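Long-range contacts in beta-galactosidase (Bacteroides thetaiotaomicron, PDB 5MUJ), which probably hydrolyses an arabinofuranosidic linkage in chain B of the plant pectin rhamnogalacturonan II: residues 190-201 / 253-261; 341-349 / 360-368. All coordinates share one frame; numbering follows the deposited sequence.

Contact 1: 190-201 / 253-261; sequences LSIHDKDAQWWE and WKRYPGNPV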
loop_
_atom_site.group_PDB
_atom_site.type_symbol
_atom_site.label_atom_id
_atom_site.label_comp_id
_atom_site.label_asym_id
_atom_site.label_seq_id
_atom_site.Cartn_x
_atom_site.Cartn_y
_atom_site.Cartn_z
ATOM N N LEU A 190 -1.198 -9.148 14.287
ATOM C CA LEU A 190 0.222 -9.002 14.600
ATOM C C LEU A 190 0.372 -7.725 15.369
ATOM O O LEU A 190 -0.301 -6.729 15.116
ATOM C CB LEU A 190 1.150 -8.931 13.388
ATOM C CG LEU A 190 1.149 -9.978 12.252
ATOM C CD1 LEU A 190 -0.223 -10.310 11.735
ATOM C CD2 LEU A 190 1.980 -9.451 11.105
ATOM N N SER A 191 1.337 -7.700 16.265
ATOM C CA SER A 191 1.581 -6.506 17.049
ATOM C C SER A 191 3.052 -6.496 17.405
ATOM O O SER A 191 3.694 -7.543 17.345
ATOM C CB SER A 191 0.681 -6.509 18.281
ATOM O OG SER A 191 1.235 -5.774 19.366
ATOM N N ILE A 192 3.548 -5.320 17.768
ATOM C CA ILE A 192 4.971 -5.127 18.206
ATOM C C ILE A 192 5.326 -5.773 19.578
ATOM O O ILE A 192 6.491 -5.963 19.882
ATOM C CB ILE A 192 5.353 -3.615 18.276
ATOM C CG1 ILE A 192 4.719 -2.938 19.517
ATOM C CG2 ILE A 192 5.017 -2.905 16.956
ATOM C CD1 ILE A 192 5.104 -1.521 19.825
ATOM N N HIS A 193 4.282 -6.026 20.369
ATOM C CA HIS A 193 4.326 -6.613 21.690
ATOM C C HIS A 193 4.267 -8.116 21.684
ATOM O O HIS A 193 4.465 -8.729 22.741
ATOM C CB HIS A 193 3.167 -6.051 22.495
ATOM C CG HIS A 193 3.265 -4.578 22.729
ATOM N ND1 HIS A 193 4.412 -3.972 23.189
ATOM C CD2 HIS A 193 2.365 -3.588 22.547
ATOM C CE1 HIS A 193 4.212 -2.672 23.298
ATOM N NE2 HIS A 193 2.976 -2.414 22.913
ATOM N N ASP A 194 4.077 -8.739 20.531
ATOM C CA ASP A 194 4.092 -10.190 20.459
ATOM C C ASP A 194 5.454 -10.759 20.933
ATOM O O ASP A 194 6.503 -10.164 20.706
ATOM C CB ASP A 194 3.843 -10.681 19.030
ATOM C CG ASP A 194 2.470 -10.265 18.424
ATOM O OD1 ASP A 194 1.481 -10.045 19.133
ATOM O OD2 ASP A 194 2.397 -10.240 17.162
ATOM N N LYS A 195 5.414 -11.936 21.550
ATOM C CA LYS A 195 6.625 -12.673 22.013
ATOM C C LYS A 195 7.572 -12.938 20.861
ATOM O O LYS A 195 8.775 -12.907 21.022
ATOM C CB LYS A 195 6.196 -14.040 22.542
ATOM N N ASP A 196 6.992 -13.182 19.683
ATOM C CA ASP A 196 7.747 -13.521 18.463
ATOM C C ASP A 196 8.009 -12.337 17.521
ATOM O O ASP A 196 8.485 -12.550 16.410
ATOM C CB ASP A 196 7.023 -14.643 17.705
ATOM C CG ASP A 196 5.640 -14.249 17.247
ATOM O OD1 ASP A 196 4.767 -14.043 18.122
ATOM O OD2 ASP A 196 5.419 -14.136 16.016
ATOM N N ALA A 197 7.739 -11.110 17.967
ATOM C CA ALA A 197 8.099 -9.911 17.194
ATOM C C ALA A 197 9.610 -9.798 17.017
ATOM O O ALA A 197 10.379 -10.083 17.944
ATOM C CB ALA A 197 7.582 -8.654 17.861
ATOM N N GLN A 198 10.012 -9.381 15.822
ATOM C CA GLN A 198 11.414 -9.284 15.434
ATOM C C GLN A 198 11.932 -7.835 15.464
ATOM O O GLN A 198 11.140 -6.875 15.546
ATOM C CB GLN A 198 11.577 -9.892 14.053
ATOM C CG GLN A 198 11.240 -11.372 13.993
ATOM C CD GLN A 198 11.040 -11.860 12.577
ATOM O OE1 GLN A 198 10.441 -11.149 11.761
ATOM N NE2 GLN A 198 11.522 -13.057 12.272
ATOM N N TRP A 199 13.263 -7.670 15.431
ATOM C CA TRP A 199 13.870 -6.342 15.567
ATOM C C TRP A 199 13.314 -5.281 14.605
ATOM O O TRP A 199 13.113 -4.147 14.990
ATOM C CB TRP A 199 15.413 -6.406 15.440
ATOM C CG TRP A 199 15.979 -6.859 14.075
ATOM C CD1 TRP A 199 16.302 -8.141 13.698
ATOM C CD2 TRP A 199 16.235 -6.034 12.905
ATOM N NE1 TRP A 199 16.813 -8.151 12.444
ATOM C CE2 TRP A 199 16.761 -6.879 11.919
ATOM C CE3 TRP A 199 16.141 -4.664 12.645
ATOM C CZ2 TRP A 199 17.117 -6.403 10.642
ATOM C CZ3 TRP A 199 16.494 -4.202 11.414
ATOM C CH2 TRP A 199 17.001 -5.059 10.428
ATOM N N TRP A 200 13.095 -5.692 13.374
ATOM C CA TRP A 200 12.703 -4.769 12.284
ATOM C C TRP A 200 11.298 -4.187 12.368
ATOM O O TRP A 200 10.962 -3.273 11.593
ATOM C CB TRP A 200 12.916 -5.508 10.983
ATOM C CG TRP A 200 11.898 -6.557 10.742
ATOM C CD1 TRP A 200 11.919 -7.831 11.178
ATOM C CD2 TRP A 200 10.681 -6.423 9.979
ATOM N NE1 TRP A 200 10.809 -8.504 10.793
ATOM C CE2 TRP A 200 10.020 -7.664 10.038
ATOM C CE3 TRP A 200 10.076 -5.369 9.294
ATOM C CZ2 TRP A 200 8.783 -7.891 9.411
ATOM C CZ3 TRP A 200 8.850 -5.602 8.661
ATOM C CH2 TRP A 200 8.221 -6.842 8.729
ATOM N N GLU A 201 10.488 -4.700 13.289
ATOM C CA GLU A 201 9.083 -4.299 13.443
ATOM C C GLU A 201 8.783 -3.853 14.879
ATOM O O GLU A 201 7.655 -3.757 15.242
ATOM C CB GLU A 201 8.168 -5.466 13.031
ATOM C CG GLU A 201 8.264 -6.650 13.987
ATOM C CD GLU A 201 7.399 -7.830 13.649
ATOM O OE1 GLU A 201 6.258 -7.618 13.177
ATOM O OE2 GLU A 201 7.849 -8.980 13.919
ATOM N N TRP A 253 -0.620 -16.243 12.911
ATOM C CA TRP A 253 0.500 -15.815 12.069
ATOM C C TRP A 253 1.846 -16.130 12.711
ATOM O O TRP A 253 1.973 -16.044 13.931
ATOM C CB TRP A 253 0.381 -14.310 11.793
ATOM C CG TRP A 253 -0.830 -14.031 10.953
ATOM C CD1 TRP A 253 -2.106 -13.827 11.398
ATOM C CD2 TRP A 253 -0.894 -14.002 9.514
ATOM N NE1 TRP A 253 -2.958 -13.680 10.322
ATOM C CE2 TRP A 253 -2.235 -13.761 9.159
ATOM C CE3 TRP A 253 0.060 -14.139 8.491
ATOM C CZ2 TRP A 253 -2.655 -13.670 7.813
ATOM C CZ3 TRP A 253 -0.357 -14.055 7.156
ATOM C CH2 TRP A 253 -1.701 -13.808 6.830
ATOM N N LYS A 254 2.809 -16.559 11.897
ATOM C CA LYS A 254 4.219 -16.687 12.294
ATOM C C LYS A 254 5.044 -15.767 11.395
ATOM O O LYS A 254 4.739 -15.654 10.198
ATOM C CB LYS A 254 4.743 -18.112 12.078
ATOM C CG LYS A 254 3.951 -19.252 12.684
ATOM C CD LYS A 254 4.453 -20.558 12.082
ATOM C CE LYS A 254 3.928 -21.784 12.809
ATOM N NZ LYS A 254 4.038 -23.001 11.953
ATOM N N ARG A 255 6.043 -15.098 11.949
ATOM C CA ARG A 255 7.029 -14.356 11.171
ATOM C C ARG A 255 7.904 -15.316 10.366
ATOM O O ARG A 255 8.265 -16.412 10.846
ATOM C CB ARG A 255 7.938 -13.509 12.053
ATOM C CG ARG A 255 7.391 -12.186 12.510
ATOM C CD ARG A 255 6.322 -12.327 13.549
ATOM N NE ARG A 255 5.948 -11.001 14.030
ATOM C CZ ARG A 255 4.976 -10.731 14.888
ATOM N NH1 ARG A 255 4.242 -11.698 15.409
ATOM N NH2 ARG A 255 4.779 -9.461 15.266
ATOM N N TYR A 256 8.328 -14.869 9.200
ATOM C CA TYR A 256 9.329 -15.560 8.425
ATOM C C TYR A 256 10.651 -15.411 9.172
ATOM O O TYR A 256 11.036 -14.284 9.568
ATOM C CB TYR A 256 9.402 -15.004 6.987
ATOM C CG TYR A 256 10.530 -15.586 6.167
ATOM C CD1 TYR A 256 10.540 -16.933 5.826
ATOM C CD2 TYR A 256 11.579 -14.787 5.718
ATOM C CE1 TYR A 256 11.566 -17.481 5.075
ATOM C CE2 TYR A 256 12.615 -15.312 4.953
ATOM C CZ TYR A 256 12.608 -16.654 4.631
ATOM O OH TYR A 256 13.620 -17.213 3.871
ATOM N N PRO A 257 11.338 -16.551 9.430
ATOM C CA PRO A 257 12.544 -16.447 10.230
ATOM C C PRO A 257 13.624 -15.602 9.601
ATOM O O PRO A 257 14.428 -15.061 10.334
ATOM C CB PRO A 257 13.023 -17.894 10.313
ATOM C CG PRO A 257 11.788 -18.668 10.319
ATOM C CD PRO A 257 10.968 -17.972 9.249
ATOM N N GLY A 258 13.641 -15.499 8.268
ATOM C CA GLY A 258 14.634 -14.705 7.552
ATOM C C GLY A 258 14.315 -13.233 7.364
ATOM O O GLY A 258 15.013 -12.560 6.613
ATOM N N ASN A 259 13.302 -12.715 8.065
ATOM C CA ASN A 259 12.976 -11.278 7.993
ATOM C C ASN A 259 14.092 -10.344 8.506
ATOM O O ASN A 259 14.908 -10.756 9.395
ATOM C CB ASN A 259 11.743 -10.962 8.820
ATOM C CG ASN A 259 10.461 -11.341 8.136
ATOM O OD1 ASN A 259 10.432 -11.470 6.919
ATOM N ND2 ASN A 259 9.396 -11.564 8.915
ATOM N N PRO A 260 14.174 -9.100 8.006
ATOM C CA PRO A 260 13.385 -8.558 6.857
ATOM C C PRO A 260 13.908 -9.083 5.519
ATOM O O PRO A 260 15.081 -9.408 5.403
ATOM C CB PRO A 260 13.573 -7.032 6.987
ATOM C CG PRO A 260 14.815 -6.839 7.816
ATOM C CD PRO A 260 15.025 -8.078 8.660
ATOM N N VAL A 261 13.051 -9.179 4.501
ATOM C CA VAL A 261 13.465 -9.703 3.203
ATOM C C VAL A 261 13.832 -8.602 2.176
ATOM O O VAL A 261 14.342 -8.914 1.107
ATOM C CB VAL A 261 12.377 -10.594 2.571
ATOM C CG1 VAL A 261 12.076 -11.771 3.475
ATOM C CG2 VAL A 261 11.108 -9.798 2.211
HETATM O O HOH W 1 6.726 -15.932 14.596
HETATM O O HOH W 2 17.420 -10.047 10.442
#
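OD2 of Asp-194 is gripped by three N-H donors. NH1 and NH2 of Arg-255 both reach Asp-194 OD2 end-on, NH1 at 2.9 Å, and this oxygen lies in the guanidinium plane; the third donor is the backbone N of Ser-191, which arrives from above the carboxylate. The carboxylate of Asp-194 and the guanidinium stand 85° apart. Glu-201 takes the other flank of Arg-255 side-on: its OE2 receives NE at 2.8 Å on the syn lone pair, while OE1 meets NH2 and also bonds to Tyr-226 OH. Asp-196 OD2 adds a third salt bridge, 2.8 Å from Arg-255 NH1 but tilted out of the guanidinium plane, and a water links this same oxygen to the backbone N of Arg-255. With CA of Ala-197 lying over one face, the buried arginine head is fixed in rotation by an acid network that probably offsets its charge. The arginine side chain bends at chi2 (72°) to bring the head there. Alongside, the extended Gln-198 runs antiparallel to the arginine stem and sends NE2 to Tyr-256 O at 3.0 Å, almost straight. Its OE1 takes Asn-259 ND2 on a lone pair, as well as Trp-200 NE1. Beyond it Pro-260, after a cis peptide, touches both tryptophans: its CD sits 3.3 Å from Trp-199 CZ2, and its ring lies over one face of the Trp-200 indole. At the far end, Leu-190 CD1 sits over the five-membered ring of Trp-253. The arrangement is a blade-to-blade connection of a five-bladed beta-propeller, the incoming loop being riveted to the outermost strand of the blade it enters.

Contact 2: 341-349 / 360-368; sequences DGVVYHFYC and AIATSKPMG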
loop_
_atom_site.group_PDB
_atom_site.type_symbol
_atom_site.label_atom_id
_atom_site.label_comp_id
_atom_site.label_asym_id
_atom_site.label_seq_id
_atom_site.Cartn_x
_atom_site.Cartn_y
_atom_site.Cartn_z
ATOM N N ASP A 341 -6.423 -4.011 -20.824
ATOM C CA ASP A 341 -6.629 -3.674 -22.223
ATOM C C ASP A 341 -5.430 -2.936 -22.798
ATOM O O ASP A 341 -5.571 -1.882 -23.382
ATOM C CB ASP A 341 -7.926 -2.858 -22.371
ATOM C CG ASP A 341 -8.345 -2.674 -23.815
ATOM O OD1 ASP A 341 -8.345 -3.663 -24.587
ATOM O OD2 ASP A 341 -8.662 -1.517 -24.154
ATOM N N GLY A 342 -4.246 -3.491 -22.588
ATOM C CA GLY A 342 -3.030 -2.972 -23.196
ATOM C C GLY A 342 -2.481 -1.663 -22.639
ATOM O O GLY A 342 -1.592 -1.061 -23.248
ATOM N N VAL A 343 -2.961 -1.242 -21.471
ATOM C CA VAL A 343 -2.522 0.008 -20.850
ATOM C C VAL A 343 -2.200 -0.287 -19.394
ATOM O O VAL A 343 -2.975 -0.998 -18.735
ATOM C CB VAL A 343 -3.616 1.086 -20.967
ATOM C CG1 VAL A 343 -3.177 2.412 -20.374
ATOM C CG2 VAL A 343 -4.035 1.261 -22.440
ATOM N N VAL A 344 -1.071 0.250 -18.914
ATOM C CA VAL A 344 -0.678 0.179 -17.499
ATOM C C VAL A 344 -1.077 1.445 -16.760
ATOM O O VAL A 344 -0.802 2.544 -17.237
ATOM C CB VAL A 344 0.845 -0.038 -17.313
ATOM C CG1 VAL A 344 1.173 -0.180 -15.818
ATOM C CG2 VAL A 344 1.321 -1.257 -18.056
ATOM N N TYR A 345 -1.773 1.270 -15.624
ATOM C CA TYR A 345 -2.224 2.368 -14.783
ATOM C C TYR A 345 -1.502 2.208 -13.447
ATOM O O TYR A 345 -1.705 1.205 -12.766
ATOM C CB TYR A 345 -3.744 2.326 -14.535
ATOM C CG TYR A 345 -4.620 2.347 -15.783
ATOM C CD1 TYR A 345 -4.777 1.209 -16.586
ATOM C CD2 TYR A 345 -5.329 3.490 -16.131
ATOM C CE1 TYR A 345 -5.569 1.247 -17.730
ATOM C CE2 TYR A 345 -6.134 3.520 -17.257
ATOM C CZ TYR A 345 -6.260 2.398 -18.024
ATOM O OH TYR A 345 -7.061 2.410 -19.159
ATOM N N HIS A 346 -0.705 3.205 -13.088
ATOM C CA HIS A 346 0.031 3.202 -11.849
ATOM C C HIS A 346 -0.600 4.258 -10.935
ATOM O O HIS A 346 -0.424 5.451 -11.158
ATOM C CB HIS A 346 1.498 3.483 -12.104
ATOM C CG HIS A 346 2.390 3.192 -10.923
ATOM N ND1 HIS A 346 3.662 2.686 -11.090
ATOM C CD2 HIS A 346 2.255 3.412 -9.576
ATOM C CE1 HIS A 346 4.254 2.553 -9.905
ATOM N NE2 HIS A 346 3.432 2.985 -8.977
ATOM N N PHE A 347 -1.336 3.780 -9.906
ATOM C CA PHE A 347 -1.938 4.641 -8.909
ATOM C C PHE A 347 -0.935 4.945 -7.803
ATOM O O PHE A 347 -0.225 4.029 -7.333
ATOM C CB PHE A 347 -3.185 3.979 -8.304
ATOM C CG PHE A 347 -4.278 3.741 -9.322
ATOM C CD1 PHE A 347 -4.235 2.640 -10.167
ATOM C CD2 PHE A 347 -5.342 4.635 -9.451
ATOM C CE1 PHE A 347 -5.242 2.419 -11.132
ATOM C CE2 PHE A 347 -6.334 4.427 -10.422
ATOM C CZ PHE A 347 -6.276 3.319 -11.243
ATOM N N TYR A 348 -0.846 6.194 -7.385
ATOM C CA TYR A 348 0.157 6.579 -6.374
ATOM C C TYR A 348 -0.323 7.735 -5.556
ATOM O O TYR A 348 -1.332 8.349 -5.905
ATOM C CB TYR A 348 1.499 6.900 -7.030
ATOM C CG TYR A 348 1.576 8.164 -7.896
ATOM C CD1 TYR A 348 1.198 8.149 -9.264
ATOM C CD2 TYR A 348 1.934 9.372 -7.361
ATOM C CE1 TYR A 348 1.328 9.292 -10.021
ATOM C CE2 TYR A 348 2.038 10.532 -8.117
ATOM C CZ TYR A 348 1.693 10.482 -9.469
ATOM O OH TYR A 348 1.801 11.632 -10.273
ATOM N N CYS A 349 0.327 8.000 -4.433
ATOM C CA CYS A 349 -0.033 9.108 -3.550
ATOM C C CYS A 349 0.836 10.307 -3.885
ATOM O O CYS A 349 2.072 10.212 -3.885
ATOM C CB CYS A 349 0.134 8.727 -2.066
ATOM S SG CYS A 349 -0.109 10.101 -0.922
ATOM N N ALA A 360 -3.121 9.955 -7.279
ATOM C CA ALA A 360 -2.987 10.283 -8.731
ATOM C C ALA A 360 -2.689 9.041 -9.555
ATOM O O ALA A 360 -2.472 7.941 -9.030
ATOM C CB ALA A 360 -1.930 11.284 -8.956
ATOM N N ILE A 361 -2.733 9.210 -10.877
ATOM C CA ILE A 361 -2.495 8.122 -11.796
ATOM C C ILE A 361 -1.475 8.472 -12.868
ATOM O O ILE A 361 -1.523 9.570 -13.438
ATOM C CB ILE A 361 -3.784 7.749 -12.539
ATOM C CG1 ILE A 361 -4.950 7.816 -11.583
ATOM C CG2 ILE A 361 -3.669 6.359 -13.118
ATOM C CD1 ILE A 361 -6.252 7.447 -12.255
ATOM N N ALA A 362 -0.614 7.518 -13.203
ATOM C CA ALA A 362 0.253 7.635 -14.377
ATOM C C ALA A 362 -0.038 6.429 -15.306
ATOM O O ALA A 362 -0.457 5.373 -14.846
ATOM C CB ALA A 362 1.723 7.699 -13.955
ATOM N N THR A 363 0.130 6.607 -16.627
ATOM C CA THR A 363 -0.209 5.550 -17.582
ATOM C C THR A 363 0.895 5.307 -18.605
ATOM O O THR A 363 1.747 6.150 -18.807
ATOM C CB THR A 363 -1.529 5.863 -18.313
ATOM O OG1 THR A 363 -1.413 7.122 -18.969
ATOM C CG2 THR A 363 -2.697 5.885 -17.316
ATOM N N SER A 364 0.866 4.136 -19.216
ATOM C CA SER A 364 1.850 3.754 -20.231
ATOM C C SER A 364 1.680 4.479 -21.610
ATOM O O SER A 364 2.657 4.586 -22.353
ATOM C CB SER A 364 1.808 2.265 -20.474
ATOM O OG SER A 364 0.489 1.848 -20.744
ATOM N N LYS A 365 0.469 4.931 -21.959
ATOM C CA LYS A 365 0.328 5.911 -23.046
ATOM C C LYS A 365 -0.579 7.039 -22.578
ATOM O O LYS A 365 -1.317 6.860 -21.599
ATOM C CB LYS A 365 -0.237 5.245 -24.305
ATOM C CG LYS A 365 -1.682 4.768 -24.163
ATOM C CD LYS A 365 -2.151 4.007 -25.398
ATOM C CE LYS A 365 -3.665 3.841 -25.437
ATOM N NZ LYS A 365 -4.104 3.395 -26.793
ATOM N N PRO A 366 -0.513 8.214 -23.238
ATOM C CA PRO A 366 -1.450 9.261 -22.812
ATOM C C PRO A 366 -2.926 8.805 -22.836
ATOM O O PRO A 366 -3.382 8.209 -23.837
ATOM C CB PRO A 366 -1.238 10.381 -23.847
ATOM C CG PRO A 366 0.116 10.129 -24.420
ATOM C CD PRO A 366 0.240 8.619 -24.454
HETATM N N MSE A 367 -3.665 9.089 -21.746
HETATM C CA MSE A 367 -5.086 8.778 -21.577
HETATM C C MSE A 367 -5.884 10.026 -21.229
HETATM O O MSE A 367 -6.953 9.935 -20.645
HETATM C CB MSE A 367 -5.236 7.713 -20.482
HETATM C CG MSE A 367 -4.581 6.380 -20.806
HETATM SE SE MSE A 367 -5.306 5.479 -22.397
HETATM C CE MSE A 367 -6.980 5.000 -21.512
ATOM N N GLY A 368 -5.393 11.195 -21.612
ATOM C CA GLY A 368 -5.987 12.477 -21.264
ATOM C C GLY A 368 -5.405 13.087 -19.999
ATOM O O GLY A 368 -4.277 12.804 -19.613
HETATM O O HOH W 3 -0.055 1.316 -23.364
#
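Tyr-348 lays its ring across the neighbouring strand, with one face over CB of Ala-360, 4.1 Å from the ring centroid in a CH-pi contact. Its chi1 of 69° sets CG between the backbone N and the carbonyl carbon and swings the ring over its partner; the hydroxyl goes on to hydrogen bonds with Asp-328 and Tyr-327. An alanine here is likely to strip the cover from the Ala-360 methyl and leave Asp-328 without its phenolic mate. Phe-347 and Ile-361, on the other face of the sheet, run side by side and point the same way: CD1 of the isoleucine meets CE2 of the phenylalanine at 3.5 Å, and CG2 stands over the centre of the ring. Farther along, Tyr-345 crosses Thr-363 at a slant, its CD2 3.8 Å from the threonine CG2. The phenol then meets Met-367, a selenomethionine, at about a right angle; bent at chi2 and chi3, that chain brings CE to 3.5 Å from the tyrosine OH. Between these two layers of side chains the backbones run antiparallel, with His-346 opposite Ala-362 and Tyr-348 opposite Ala-360 as hydrogen-bonded pairs. The bond from His-346 N to Ala-362 O is 2.8 Å and practically straight. Where the second strand ends, Ser-364 prolongs the pairing: its N donates to Val-344 O, its OG accepts from Val-344 N at 2.9 Å, and a water joins OG to Gly-342 O. The hairpin forms the middle of its four-stranded sheet, with strand 331-340 beside 343-351 and strand 45-51 beside 357-363, while Phe-347 packs against Pro-63 and Val-65 of strand 59-68 in the next sheet.

Overall arrangement
From the N terminus, after helix 31-41, strand 45-51 comes first among the strands and is later taken into the last sheet; the sheets starting at strands 59-68 and 121-126 follow. Contact 1 then closes a loop of 51 residues, holding strands 204-212, 222-231 and 238-247, so that one blade is fastened to the connection leading into it. Another sheet intervenes before contact 2 closes a far shorter loop, the 10-residue end of a hairpin whose second strand pairs with 45-51 and so joins the two ends of the chain. Contacts 1 and 2 follow in series, neither nested nor crossed, on opposite sides of the propeller; the centres of contact 1 and contact 2 are about 35 Å apart.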